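Local coordinates for GRMZM2G135359 pseudokinase (Zea mays, PDB 6CPY), which is the kinase-like domain of a receptor-like pseudokinase, which may bind ATP but is probably impaired in phosphoryl transfer, at residues 96-101 and 159-164; 103-108 and 121-126; 168-173 and 186-191; 216-221 and 291-296. All coordinates share one frame; numbering follows the deposited sequence.

Contact 1: residues 96-101 and 159-164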
loop_
_atom_site.group_PDB
_atom_site.type_symbol
_atom_site.label_atom_id
_atom_site.label_comp_id
_atom_site.label_asym_id
_atom_site.label_seq_id
_atom_site.Cartn_x
_atom_site.Cartn_y
_atom_site.Cartn_z
ATOM N N SER A 96 13.251 4.956 -1.313
ATOM C CA SER A 96 14.416 4.361 -1.976
ATOM C C SER A 96 15.038 3.223 -1.143
ATOM O O SER A 96 15.713 2.365 -1.693
ATOM C CB SER A 96 15.481 5.417 -2.273
ATOM O OG SER A 96 16.101 5.840 -1.075
ATOM N N LYS A 97 14.799 3.220 0.169
ATOM C CA LYS A 97 15.310 2.167 1.058
ATOM C C LYS A 97 14.373 0.960 1.187
ATOM O O LYS A 97 14.673 0.022 1.928
ATOM C CB LYS A 97 15.593 2.737 2.453
ATOM C CG LYS A 97 16.569 3.908 2.492
ATOM C CD LYS A 97 17.822 3.702 1.643
ATOM C CE LYS A 97 18.639 2.476 2.036
ATOM N NZ LYS A 97 19.521 2.710 3.216
ATOM N N VAL A 98 13.241 0.982 0.482
ATOM C CA VAL A 98 12.348 -0.172 0.428
ATOM C C VAL A 98 12.451 -0.822 -0.946
ATOM O O VAL A 98 12.334 -0.161 -1.986
ATOM C CB VAL A 98 10.886 0.219 0.702
ATOM C CG1 VAL A 98 10.005 -1.022 0.802
ATOM C CG2 VAL A 98 10.780 1.056 1.970
ATOM N N SER A 99 12.706 -2.122 -0.942
ATOM C CA SER A 99 12.635 -2.924 -2.139
ATOM C C SER A 99 12.045 -4.270 -1.741
ATOM O O SER A 99 12.756 -5.276 -1.688
ATOM C CB SER A 99 14.011 -3.114 -2.763
ATOM O OG SER A 99 13.908 -3.933 -3.915
ATOM N N HIS A 100 10.749 -4.286 -1.444
ATOM C CA HIS A 100 10.115 -5.530 -0.999
ATOM C C HIS A 100 9.197 -6.072 -2.077
ATOM O O HIS A 100 8.498 -5.309 -2.767
ATOM C CB HIS A 100 9.367 -5.325 0.312
ATOM C CG HIS A 100 9.076 -6.609 1.034
ATOM N ND1 HIS A 100 7.999 -7.409 0.720
ATOM C CD2 HIS A 100 9.742 -7.245 2.027
ATOM C CE1 HIS A 100 8.005 -8.479 1.499
ATOM N NE2 HIS A 100 9.054 -8.406 2.299
ATOM N N LYS A 101 9.190 -7.396 -2.219
ATOM C CA LYS A 101 8.323 -8.072 -3.175
ATOM C C LYS A 101 6.849 -7.676 -3.023
ATOM O O LYS A 101 6.113 -7.641 -4.000
ATOM C CB LYS A 101 8.479 -9.586 -3.015
ATOM C CG LYS A 101 7.758 -10.431 -4.043
ATOM C CD LYS A 101 7.646 -11.874 -3.575
ATOM C CE LYS A 101 9.012 -12.521 -3.406
ATOM N NZ LYS A 101 8.890 -13.977 -3.132
ATOM N N GLU A 159 5.769 -5.904 8.183
ATOM C CA GLU A 159 6.855 -6.325 9.079
ATOM C C GLU A 159 8.189 -5.741 8.591
ATOM O O GLU A 159 9.005 -5.259 9.387
ATOM C CB GLU A 159 6.941 -7.851 9.129
ATOM C CG GLU A 159 8.048 -8.414 10.025
ATOM C CD GLU A 159 8.224 -9.920 9.882
ATOM O OE1 GLU A 159 7.999 -10.467 8.776
ATOM O OE2 GLU A 159 8.607 -10.567 10.881
ATOM N N HIS A 160 8.410 -5.794 7.280
ATOM C CA HIS A 160 9.640 -5.262 6.705
ATOM C C HIS A 160 9.721 -3.748 6.898
ATOM O O HIS A 160 10.775 -3.219 7.267
ATOM C CB HIS A 160 9.757 -5.625 5.224
ATOM C CG HIS A 160 11.070 -5.230 4.625
ATOM N ND1 HIS A 160 11.186 -4.226 3.689
ATOM C CD2 HIS A 160 12.326 -5.670 4.864
ATOM C CE1 HIS A 160 12.458 -4.079 3.360
ATOM N NE2 HIS A 160 13.171 -4.943 4.059
ATOM N N MET A 161 8.608 -3.087 6.714
ATOM C CA MET A 161 8.480 -1.673 6.899
ATOM C C MET A 161 8.857 -1.274 8.320
ATOM O O MET A 161 9.549 -0.321 8.521
ATOM C CB MET A 161 7.029 -1.314 6.681
ATOM C CG MET A 161 6.734 -0.101 5.881
ATOM S SD MET A 161 6.294 -0.562 4.222
ATOM C CE MET A 161 7.946 -0.881 3.650
ATOM N N HIS A 162 8.338 -2.002 9.287
ATOM C CA HIS A 162 8.627 -1.762 10.695
ATOM C C HIS A 162 10.078 -2.082 11.039
ATOM O O HIS A 162 10.673 -1.404 11.862
ATOM C CB HIS A 162 7.711 -2.588 11.603
ATOM C CG HIS A 162 8.094 -2.518 13.048
ATOM N ND1 HIS A 162 7.743 -1.460 13.859
ATOM C CD2 HIS A 162 8.838 -3.347 13.816
ATOM C CE1 HIS A 162 8.232 -1.654 15.071
ATOM N NE2 HIS A 162 8.900 -2.793 15.071
ATOM N N GLN A 163 10.625 -3.130 10.426
ATOM C CA GLN A 163 12.027 -3.503 10.615
ATOM C C GLN A 163 12.953 -2.367 10.166
ATOM O O GLN A 163 13.941 -2.052 10.838
ATOM C CB GLN A 163 12.329 -4.780 9.829
ATOM C CG GLN A 163 13.618 -5.486 10.210
ATOM C CD GLN A 163 13.926 -6.672 9.306
ATOM O OE1 GLN A 163 13.394 -6.790 8.195
ATOM N NE2 GLN A 163 14.798 -7.554 9.776
ATOM N N LEU A 164 12.617 -1.753 9.032
ATOM C CA LEU A 164 13.372 -0.616 8.492
ATOM C C LEU A 164 13.144 0.667 9.289
ATOM O O LEU A 164 14.000 1.551 9.297
ATOM C CB LEU A 164 13.012 -0.373 7.017
ATOM C CG LEU A 164 13.767 -1.146 5.925
ATOM C CD1 LEU A 164 13.905 -2.628 6.232
ATOM C CD2 LEU A 164 13.076 -0.962 4.580
#

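Contact 2: residues 103-108 and 121-126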
loop_
_atom_site.group_PDB
_atom_site.type_symbol
_atom_site.label_atom_id
_atom_site.label_comp_id
_atom_site.label_asym_id
_atom_site.label_seq_id
_atom_site.Cartn_x
_atom_site.Cartn_y
_atom_site.Cartn_z
ATOM N N PHE A 103 5.726 -4.741 -1.789
ATOM C CA PHE A 103 5.550 -3.300 -1.805
ATOM C C PHE A 103 5.495 -2.841 -3.274
ATOM O O PHE A 103 6.125 -3.444 -4.135
ATOM C CB PHE A 103 6.708 -2.600 -1.073
ATOM C CG PHE A 103 6.499 -1.120 -0.900
ATOM C CD1 PHE A 103 5.471 -0.646 -0.105
ATOM C CD2 PHE A 103 7.327 -0.201 -1.542
ATOM C CE1 PHE A 103 5.247 0.704 0.050
ATOM C CE2 PHE A 103 7.109 1.154 -1.389
ATOM C CZ PHE A 103 6.071 1.609 -0.605
ATOM N N MET A 104 4.719 -1.794 -3.534
ATOM C CA MET A 104 4.692 -1.148 -4.843
ATOM C C MET A 104 5.908 -0.210 -4.918
ATOM O O MET A 104 5.827 0.965 -4.555
ATOM C CB MET A 104 3.375 -0.400 -5.023
ATOM C CG MET A 104 3.239 0.335 -6.348
ATOM S SD MET A 104 1.511 0.748 -6.721
ATOM C CE MET A 104 0.943 -0.862 -7.161
ATOM N N ASN A 105 7.028 -0.771 -5.371
ATOM C CA ASN A 105 8.338 -0.148 -5.231
ATOM C C ASN A 105 8.511 1.084 -6.125
ATOM O O ASN A 105 7.981 1.148 -7.246
ATOM C CB ASN A 105 9.446 -1.161 -5.494
ATOM C CG ASN A 105 9.437 -2.300 -4.488
ATOM O OD1 ASN A 105 9.635 -2.078 -3.316
ATOM N ND2 ASN A 105 9.192 -3.504 -4.952
ATOM N N LEU A 106 9.188 2.075 -5.560
ATOM C CA LEU A 106 9.604 3.271 -6.278
ATOM C C LEU A 106 10.724 2.945 -7.263
ATOM O O LEU A 106 11.796 2.446 -6.860
ATOM C CB LEU A 106 10.101 4.312 -5.265
ATOM C CG LEU A 106 10.484 5.675 -5.842
ATOM C CD1 LEU A 106 9.277 6.404 -6.388
ATOM C CD2 LEU A 106 11.160 6.489 -4.747
ATOM N N LEU A 107 10.470 3.191 -8.551
ATOM C CA LEU A 107 11.414 2.868 -9.631
ATOM C C LEU A 107 12.155 4.083 -10.198
ATOM O O LEU A 107 13.112 3.926 -10.963
ATOM C CB LEU A 107 10.674 2.208 -10.792
ATOM C CG LEU A 107 9.972 0.888 -10.470
ATOM C CD1 LEU A 107 9.214 0.374 -11.698
ATOM C CD2 LEU A 107 10.975 -0.133 -9.955
ATOM N N GLY A 108 11.681 5.279 -9.868
ATOM C CA GLY A 108 12.297 6.504 -10.356
ATOM C C GLY A 108 11.514 7.732 -9.966
ATOM O O GLY A 108 10.481 7.647 -9.304
ATOM N N VAL A 121 7.658 7.478 -9.901
ATOM C CA VAL A 121 7.409 6.375 -10.809
ATOM C C VAL A 121 7.419 5.070 -10.012
ATOM O O VAL A 121 8.419 4.724 -9.389
ATOM C CB VAL A 121 8.483 6.314 -11.911
ATOM C CG1 VAL A 121 8.245 5.134 -12.853
ATOM C CG2 VAL A 121 8.549 7.629 -12.661
ATOM N N PHE A 122 6.309 4.332 -10.075
ATOM C CA PHE A 122 6.159 3.115 -9.300
ATOM C C PHE A 122 5.937 1.905 -10.181
ATOM O O PHE A 122 5.548 2.030 -11.348
ATOM C CB PHE A 122 4.967 3.248 -8.363
ATOM C CG PHE A 122 5.160 4.258 -7.281
ATOM C CD1 PHE A 122 5.848 3.924 -6.120
ATOM C CD2 PHE A 122 4.640 5.531 -7.407
ATOM C CE1 PHE A 122 6.025 4.854 -5.116
ATOM C CE2 PHE A 122 4.810 6.459 -6.408
ATOM C CZ PHE A 122 5.502 6.123 -5.261
ATOM N N GLU A 123 6.164 0.731 -9.601
ATOM C CA GLU A 123 5.772 -0.533 -10.241
ATOM C C GLU A 123 4.285 -0.515 -10.561
ATOM O O GLU A 123 3.487 0.014 -9.787
ATOM C CB GLU A 123 6.049 -1.716 -9.321
ATOM C CG GLU A 123 7.516 -2.023 -9.133
ATOM C CD GLU A 123 7.768 -3.109 -8.102
ATOM O OE1 GLU A 123 6.932 -3.271 -7.181
ATOM O OE2 GLU A 123 8.832 -3.758 -8.193
ATOM N N TYR A 124 3.908 -1.102 -11.702
ATOM C CA TYR A 124 2.497 -1.194 -12.111
ATOM C C TYR A 124 1.917 -2.520 -11.652
ATOM O O TYR A 124 2.541 -3.549 -11.860
ATOM C CB TYR A 124 2.382 -1.154 -13.636
ATOM C CG TYR A 124 0.988 -1.398 -14.173
ATOM C CD1 TYR A 124 -0.033 -0.493 -13.926
ATOM C CD2 TYR A 124 0.702 -2.509 -14.966
ATOM C CE1 TYR A 124 -1.313 -0.703 -14.413
ATOM C CE2 TYR A 124 -0.573 -2.706 -15.486
ATOM C CZ TYR A 124 -1.571 -1.799 -15.202
ATOM O OH TYR A 124 -2.852 -1.975 -15.687
ATOM N N ALA A 125 0.722 -2.487 -11.075
ATOM C CA ALA A 125 0.007 -3.709 -10.663
ATOM C C ALA A 125 -1.210 -3.891 -11.567
ATOM O O ALA A 125 -2.123 -3.082 -11.523
ATOM C CB ALA A 125 -0.430 -3.591 -9.220
ATOM N N PRO A 126 -1.216 -4.944 -12.401
ATOM C CA PRO A 126 -2.283 -5.039 -13.409
ATOM C C PRO A 126 -3.687 -5.348 -12.898
ATOM O O PRO A 126 -4.663 -5.042 -13.590
ATOM C CB PRO A 126 -1.799 -6.155 -14.346
ATOM C CG PRO A 126 -0.750 -6.888 -13.613
ATOM C CD PRO A 126 -0.167 -5.955 -12.593
#

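Contact 3: residues 168-173 and 186-191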
loop_
_atom_site.group_PDB
_atom_site.type_symbol
_atom_site.label_atom_id
_atom_site.label_comp_id
_atom_site.label_asym_id
_atom_site.label_seq_id
_atom_site.Cartn_x
_atom_site.Cartn_y
_atom_site.Cartn_z
ATOM N N ALA A 168 5.790 5.914 7.979
ATOM C CA ALA A 168 5.113 7.004 7.260
ATOM C C ALA A 168 4.492 6.530 5.948
ATOM O O ALA A 168 3.453 7.041 5.521
ATOM C CB ALA A 168 6.080 8.149 6.998
ATOM N N ALA A 169 5.124 5.535 5.329
ATOM C CA ALA A 169 4.631 4.932 4.094
ATOM C C ALA A 169 3.290 4.192 4.249
ATOM O O ALA A 169 2.639 3.873 3.261
ATOM C CB ALA A 169 5.686 3.987 3.535
ATOM N N LEU A 170 2.884 3.915 5.486
ATOM C CA LEU A 170 1.669 3.154 5.741
ATOM C C LEU A 170 0.582 4.024 6.367
ATOM O O LEU A 170 -0.417 3.503 6.879
ATOM C CB LEU A 170 1.989 1.987 6.671
ATOM C CG LEU A 170 3.106 1.038 6.232
ATOM C CD1 LEU A 170 3.466 0.087 7.368
ATOM C CD2 LEU A 170 2.682 0.274 4.990
ATOM N N ARG A 171 0.757 5.344 6.314
ATOM C CA ARG A 171 -0.170 6.257 6.981
ATOM C C ARG A 171 -1.585 6.207 6.403
ATOM O O ARG A 171 -2.543 6.565 7.098
ATOM C CB ARG A 171 0.364 7.699 6.953
ATOM C CG ARG A 171 0.215 8.372 5.603
ATOM C CD ARG A 171 1.141 9.562 5.425
ATOM N NE ARG A 171 0.952 10.136 4.097
ATOM C CZ ARG A 171 1.422 9.611 2.963
ATOM N NH1 ARG A 171 2.142 8.490 2.968
ATOM N NH2 ARG A 171 1.169 10.213 1.808
ATOM N N ASN A 172 -1.710 5.780 5.144
ATOM C CA ASN A 172 -3.014 5.649 4.468
ATOM C C ASN A 172 -3.449 4.190 4.241
ATOM O O ASN A 172 -4.360 3.921 3.461
ATOM C CB ASN A 172 -2.967 6.374 3.117
ATOM C CG ASN A 172 -2.776 7.868 3.274
ATOM O OD1 ASN A 172 -3.339 8.470 4.186
ATOM N ND2 ASN A 172 -1.970 8.469 2.400
ATOM N N PHE A 173 -2.815 3.259 4.936
ATOM C CA PHE A 173 -3.025 1.838 4.682
ATOM C C PHE A 173 -4.480 1.354 4.847
ATOM O O PHE A 173 -5.074 1.472 5.924
ATOM C CB PHE A 173 -2.094 1.028 5.573
ATOM C CG PHE A 173 -2.335 -0.440 5.505
ATOM C CD1 PHE A 173 -2.001 -1.156 4.369
ATOM C CD2 PHE A 173 -2.920 -1.101 6.571
ATOM C CE1 PHE A 173 -2.239 -2.512 4.296
ATOM C CE2 PHE A 173 -3.155 -2.458 6.509
ATOM C CZ PHE A 173 -2.822 -3.161 5.367
ATOM N N ALA A 186 -0.020 -9.517 -3.231
ATOM C CA ALA A 186 -0.234 -8.193 -2.677
ATOM C C ALA A 186 0.943 -7.264 -2.957
ATOM O O ALA A 186 2.089 -7.664 -2.828
ATOM C CB ALA A 186 -0.449 -8.279 -1.174
ATOM N N LYS A 187 0.631 -6.018 -3.309
ATOM C CA LYS A 187 1.584 -4.916 -3.255
ATOM C C LYS A 187 0.982 -3.739 -2.502
ATOM O O LYS A 187 0.081 -3.044 -2.999
ATOM C CB LYS A 187 2.058 -4.520 -4.666
ATOM C CG LYS A 187 3.227 -5.379 -5.145
ATOM C CD LYS A 187 3.852 -4.870 -6.440
ATOM C CE LYS A 187 4.957 -5.786 -6.914
ATOM N NZ LYS A 187 6.200 -5.679 -6.105
ATOM N N VAL A 188 1.456 -3.541 -1.275
ATOM C CA VAL A 188 1.050 -2.404 -0.465
ATOM C C VAL A 188 1.674 -1.160 -1.098
ATOM O O VAL A 188 2.824 -1.202 -1.533
ATOM C CB VAL A 188 1.524 -2.525 0.988
ATOM C CG1 VAL A 188 1.088 -1.313 1.802
ATOM C CG2 VAL A 188 0.998 -3.819 1.612
ATOM N N SER A 189 0.914 -0.074 -1.157
ATOM C CA SER A 189 1.388 1.133 -1.852
ATOM C C SER A 189 1.442 2.359 -0.968
ATOM O O SER A 189 0.793 2.433 0.085
ATOM C CB SER A 189 0.518 1.431 -3.060
ATOM O OG SER A 189 -0.758 1.890 -2.676
ATOM N N ASP A 190 2.220 3.336 -1.420
ATOM C CA ASP A 190 2.225 4.653 -0.832
ATOM C C ASP A 190 2.343 5.673 -1.969
ATOM O O ASP A 190 3.443 6.133 -2.297
ATOM C CB ASP A 190 3.379 4.791 0.136
ATOM C CG ASP A 190 3.465 6.181 0.757
ATOM O OD1 ASP A 190 2.488 6.956 0.725
ATOM O OD2 ASP A 190 4.539 6.500 1.275
ATOM N N LEU A 191 1.200 6.007 -2.546
ATOM C CA LEU A 191 1.130 6.840 -3.749
ATOM C C LEU A 191 0.900 8.324 -3.459
ATOM O O LEU A 191 1.200 9.179 -4.300
ATOM C CB LEU A 191 0.037 6.303 -4.662
ATOM C CG LEU A 191 0.277 4.865 -5.130
ATOM C CD1 LEU A 191 -0.945 4.323 -5.835
ATOM C CD2 LEU A 191 1.497 4.768 -6.034
#

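Contact 4: residues 216-221 and 291-296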
loop_
_atom_site.group_PDB
_atom_site.type_symbol
_atom_site.label_atom_id
_atom_site.label_comp_id
_atom_site.label_asym_id
_atom_site.label_seq_id
_atom_site.Cartn_x
_atom_site.Cartn_y
_atom_site.Cartn_z
ATOM N N ASP A 216 -1.114 1.523 15.676
ATOM C CA ASP A 216 -2.227 1.872 14.803
ATOM C C ASP A 216 -2.198 1.070 13.494
ATOM O O ASP A 216 -3.254 0.694 12.979
ATOM C CB ASP A 216 -2.233 3.372 14.500
ATOM C CG ASP A 216 -3.566 3.853 13.964
ATOM O OD1 ASP A 216 -4.608 3.540 14.579
ATOM O OD2 ASP A 216 -3.580 4.557 12.930
ATOM N N ILE A 217 -1.001 0.826 12.959
ATOM C CA ILE A 217 -0.852 0.015 11.740
ATOM C C ILE A 217 -1.287 -1.434 11.999
ATOM O O ILE A 217 -1.962 -2.035 11.164
ATOM C CB ILE A 217 0.593 0.024 11.204
ATOM C CG1 ILE A 217 1.009 1.446 10.791
ATOM C CG2 ILE A 217 0.749 -0.927 10.021
ATOM C CD1 ILE A 217 0.065 2.127 9.820
ATOM N N VAL A 218 -0.891 -1.981 13.148
ATOM C CA VAL A 218 -1.345 -3.305 13.568
ATOM C C VAL A 218 -2.876 -3.388 13.596
ATOM O O VAL A 218 -3.441 -4.373 13.113
ATOM C CB VAL A 218 -0.770 -3.703 14.937
ATOM C CG1 VAL A 218 -1.522 -4.900 15.526
ATOM C CG2 VAL A 218 0.718 -4.019 14.817
ATOM N N ARG A 219 -3.533 -2.373 14.158
ATOM C CA ARG A 219 -5.003 -2.321 14.197
ATOM C C ARG A 219 -5.581 -2.287 12.787
ATOM O O ARG A 219 -6.528 -3.007 12.480
ATOM C CB ARG A 219 -5.506 -1.107 14.985
ATOM C CG ARG A 219 -7.032 -1.008 15.087
ATOM C CD ARG A 219 -7.497 0.358 15.582
ATOM N NE ARG A 219 -7.091 1.444 14.684
ATOM C CZ ARG A 219 -7.727 1.811 13.570
ATOM N NH1 ARG A 219 -8.827 1.187 13.163
ATOM N NH2 ARG A 219 -7.247 2.817 12.844
ATOM N N LYS A 220 -5.007 -1.441 11.944
ATOM C CA LYS A 220 -5.408 -1.363 10.547
ATOM C C LYS A 220 -5.233 -2.697 9.814
ATOM O O LYS A 220 -6.101 -3.068 9.018
ATOM C CB LYS A 220 -4.643 -0.258 9.827
ATOM C CG LYS A 220 -5.143 1.141 10.152
ATOM C CD LYS A 220 -4.250 2.180 9.496
ATOM C CE LYS A 220 -4.830 3.577 9.613
ATOM N NZ LYS A 220 -3.956 4.558 8.921
ATOM N N TYR A 221 -4.130 -3.401 10.075
ATOM C CA TYR A 221 -3.922 -4.730 9.502
ATOM C C TYR A 221 -5.051 -5.676 9.901
ATOM O O TYR A 221 -5.598 -6.391 9.067
ATOM C CB TYR A 221 -2.573 -5.353 9.904
ATOM C CG TYR A 221 -2.416 -6.729 9.296
ATOM C CD1 TYR A 221 -2.091 -6.871 7.947
ATOM C CD2 TYR A 221 -2.661 -7.881 10.036
ATOM C CE1 TYR A 221 -1.988 -8.120 7.369
ATOM C CE2 TYR A 221 -2.561 -9.130 9.470
ATOM C CZ TYR A 221 -2.229 -9.247 8.132
ATOM O OH TYR A 221 -2.118 -10.483 7.555
ATOM N N PRO A 291 -0.518 -7.050 19.477
ATOM C CA PRO A 291 0.789 -7.605 19.170
ATOM C C PRO A 291 1.618 -6.684 18.267
ATOM O O PRO A 291 1.081 -5.758 17.647
ATOM C CB PRO A 291 0.449 -8.911 18.450
ATOM C CG PRO A 291 -0.874 -8.652 17.815
ATOM C CD PRO A 291 -1.600 -7.732 18.745
ATOM N N GLN A 292 2.921 -6.945 18.225
ATOM C CA GLN A 292 3.845 -6.269 17.322
ATOM C C GLN A 292 3.702 -6.886 15.943
ATOM O O GLN A 292 3.340 -8.049 15.816
ATOM C CB GLN A 292 5.294 -6.460 17.793
ATOM C CG GLN A 292 5.602 -5.887 19.166
ATOM C CD GLN A 292 5.818 -4.389 19.135
ATOM O OE1 GLN A 292 5.067 -3.630 19.748
ATOM N NE2 GLN A 292 6.850 -3.953 18.418
ATOM N N MET A 293 4.022 -6.125 14.902
ATOM C CA MET A 293 3.834 -6.624 13.547
ATOM C C MET A 293 4.685 -7.867 13.255
ATOM O O MET A 293 4.261 -8.763 12.513
ATOM C CB MET A 293 4.126 -5.517 12.528
ATOM C CG MET A 293 3.465 -5.750 11.194
ATOM S SD MET A 293 1.669 -5.899 11.306
ATOM C CE MET A 293 1.448 -7.179 10.070
ATOM N N LYS A 294 5.880 -7.927 13.841
ATOM C CA LYS A 294 6.740 -9.105 13.715
ATOM C C LYS A 294 6.038 -10.359 14.265
ATOM O O LYS A 294 6.126 -11.435 13.686
ATOM C CB LYS A 294 8.080 -8.871 14.439
ATOM C CG LYS A 294 9.046 -10.053 14.402
ATOM C CD LYS A 294 10.374 -9.721 15.082
ATOM C CE LYS A 294 10.763 -10.758 16.132
ATOM N NZ LYS A 294 10.976 -12.130 15.576
ATOM N N GLU A 295 5.328 -10.204 15.375
ATOM C CA GLU A 295 4.581 -11.320 15.972
ATOM C C GLU A 295 3.391 -11.718 15.089
ATOM O O GLU A 295 3.111 -12.903 14.893
ATOM C CB GLU A 295 4.106 -10.937 17.378
ATOM C CG GLU A 295 5.260 -10.690 18.342
ATOM C CD GLU A 295 4.841 -10.042 19.647
ATOM O OE1 GLU A 295 4.021 -9.098 19.629
ATOM O OE2 GLU A 295 5.363 -10.469 20.700
ATOM N N VAL A 296 2.712 -10.719 14.540
ATOM C CA VAL A 296 1.586 -10.958 13.630
ATOM C C VAL A 296 2.059 -11.771 12.426
ATOM O O VAL A 296 1.456 -12.786 12.075
ATOM C CB VAL A 296 0.926 -9.635 13.179
ATOM C CG1 VAL A 296 -0.120 -9.884 12.097
ATOM C CG2 VAL A 296 0.284 -8.913 14.357
#

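Contact 1: residues 96-101 and 159-164
Residues 96-101, in the link between helix 82-96 and strand 106-112, run past the last turns of helix 144-164, with Val98 CA 7.7 Å from Met161 CA and no hydrogen bond between the two backbones. In kinase terms this is the αC-β4 loop resting on helix αE, a place where the N-lobe is moored to the C-lobe; His100 opens the His-x-Asn sequence found in this loop in many kinases. The two imidazoles form the outer part of the contact. His100 and His160 both have CG anti to the backbone N, and the side chains slide past each other in opposite directions. Their ring planes meet at an oblique 40°, neither stacked nor edge-to-face. His100 CD2 does the touching, over one face of the His160 ring and 3.5 Å from its CG. Leu164 CD1 lies against the other face, so the His160 ring lies between Leu164, one turn on, and the loop. The polar end of His100 looks elsewhere: its ND1 accepts a hydrogen bond from the backbone N of Asn102. Deeper in, Val98 spreads over the helix. Its CG1 meets Met161 CE at 3.5 Å, the methionine chain being bent at its second and third torsions, while its CG2 reaches Leu164 CD2 at 4.0 Å. That same Leu164 CD2 is pressed to 3.2 Å from Lys97 O, a tight contact. At the His160 edge, Val98 CG1 comes within 4.5 Å of ND1, a buried nitrogen for which the model contains no hydrogen-bonding partner.

Contact 2: residues 103-108 and 121-126
Glu123 and Asn105 clasp each other at the open end of a hairpin, where strand 117-123 passes into the kinase hinge. Glu123 N binds Asn105 O at 3.0 Å, and the glutamate side chain, extended beyond CG, runs side by side with that of Asn105. Its CB stays about 4.0 Å from Asn105 O, CG packs on Leu107 CD1 at 3.9 Å, and CD sits beside Asn105 CB. At the tip, OE1 takes the backbone N-H of Asn105 at 3.1 Å, nearly straight (167°) but from above the carboxylate plane, and also forms a salt bridge with Lys187. Asn105 ND2 makes weak bonds to both OE1 and OE2; its stronger partner is His100 O. Further along, Leu107 and Gly108 both face Val121, a classic beta bulge in which Leu107 N reaches Val121 O at 2.7 Å. Phe122, by sequence at the gatekeeper position, takes Leu106 CD1 over one ring face, 4.1 Å from the centroid. Met104 CE meets Ala125 CB at 3.7 Å. Leu106 and Phe122 lean on helix 82-96 through Leu95, Phe122 also touches Ala70 of strand 66-72, and Met104 and Ala125 rest on Tyr179 of strand 178-180.

Contact 3: residues 168-173 and 186-191
Arg171 NH1 donates to Asp190 OD1 at 2.7 Å in a salt bridge that ties together two signature loops of the kinase fold. By sequence, Leu170-Arg171-Asn172 occupies the place of the catalytic-loop His-Arg-Asp and Asp190-Leu191-Glu192 that of Asp-Phe-Gly, both degenerate as befits a pseudokinase. The side chains cross at about a right angle, with guanidinium and carboxylate planes 68° apart; NH1 reaches OD1 on the syn side but 34° out of the carboxylate plane. A chi1 of 76° sets the arginine CG between the backbone N and the carbonyl carbon, and the chain then runs extended to NE. NH1 also binds Ala168 O at 3.2 Å. That carbonyl is gripped from both faces of its plane, by NH1 and by Arg171 N. Arg171 NH2 goes to Glu192 O, which further steadies the guanidinium. The other carboxylate oxygen, Asp190 OD2, accepts from Trp194 NE1 and packs 3.2 Å from Ala169 CA. The two hydrogen bonds, from Arg171 and Trp194, hold the carboxylate at both oxygens. On the apolar side, Val188 of strand 186-188 turns one methyl to two side chains of the loop: CG1 touches Leu170 CD2 at 3.9 Å and Phe173 CD1 at 4.0 Å.

Contact 4: residues 216-221 and 291-296
Tyr221 CG stands anti to the backbone N (chi1 179°), which carries the ring out toward residues 291-296, while the side chain of Met293, bent at its second and third torsions (chi3 -142°), brings CE down onto it. CE lies over one face of the ring, 4.1 Å from the centroid and only 15° off the normal, although shifted toward the rim beside CG. The methyl rather than the sulfur makes the CH-pi contact; SD stands oblique, 5.2 Å from the same centroid, and with the methyl completes a Met-aromatic contact. Val296 slides past the tyrosine in the opposite direction, its CG1 meeting CE2 at 3.7 Å. The two partners belong to the kinase C-lobe, where helix 214-230 (αF) forms the central post and helix 293-304 (αI) packs against it near the C-terminal end of the domain. Tyr221 reaches on past this pair: its ring also touches Ile154, Ala155 and Leu158 of helix 144-164, and its OH is hydrogen-bonded to Ser151 O. One turn earlier, Val218 sets both methyls against the carbonyl oxygen of Pro291, just before the N-cap residue Gln292, with CG2 coming to 3.3 Å from Pro291 O; the same methyl lies 4.1 Å from Met293 SD. The backbone N of Gln292 is held by Glu295 OE1 at 2.8 Å.

How the contacts relate
The four contacts trace a path from the N-lobe into the C-lobe of one kinase domain. Along the chain, contact 2 falls between the two halves of contact 1; contacts 3 and 4 follow. Contact 3 is the most central, its centre 11 to 14 Å from the other three. Lys187 joins it to contact 2 through a salt bridge to Glu123 and to contact 1 through Lys101 O, while Met104 N binds Val188 O. Helix 144-164 supplies one side of contact 1 and also touches contact 4, and Phe173 packs on helix 214-230. Contacts 2 and 4 stay about 11 Å apart at their nearest atoms. Connections between the lobes are thus present in the apo structure although the catalytic motifs are altered.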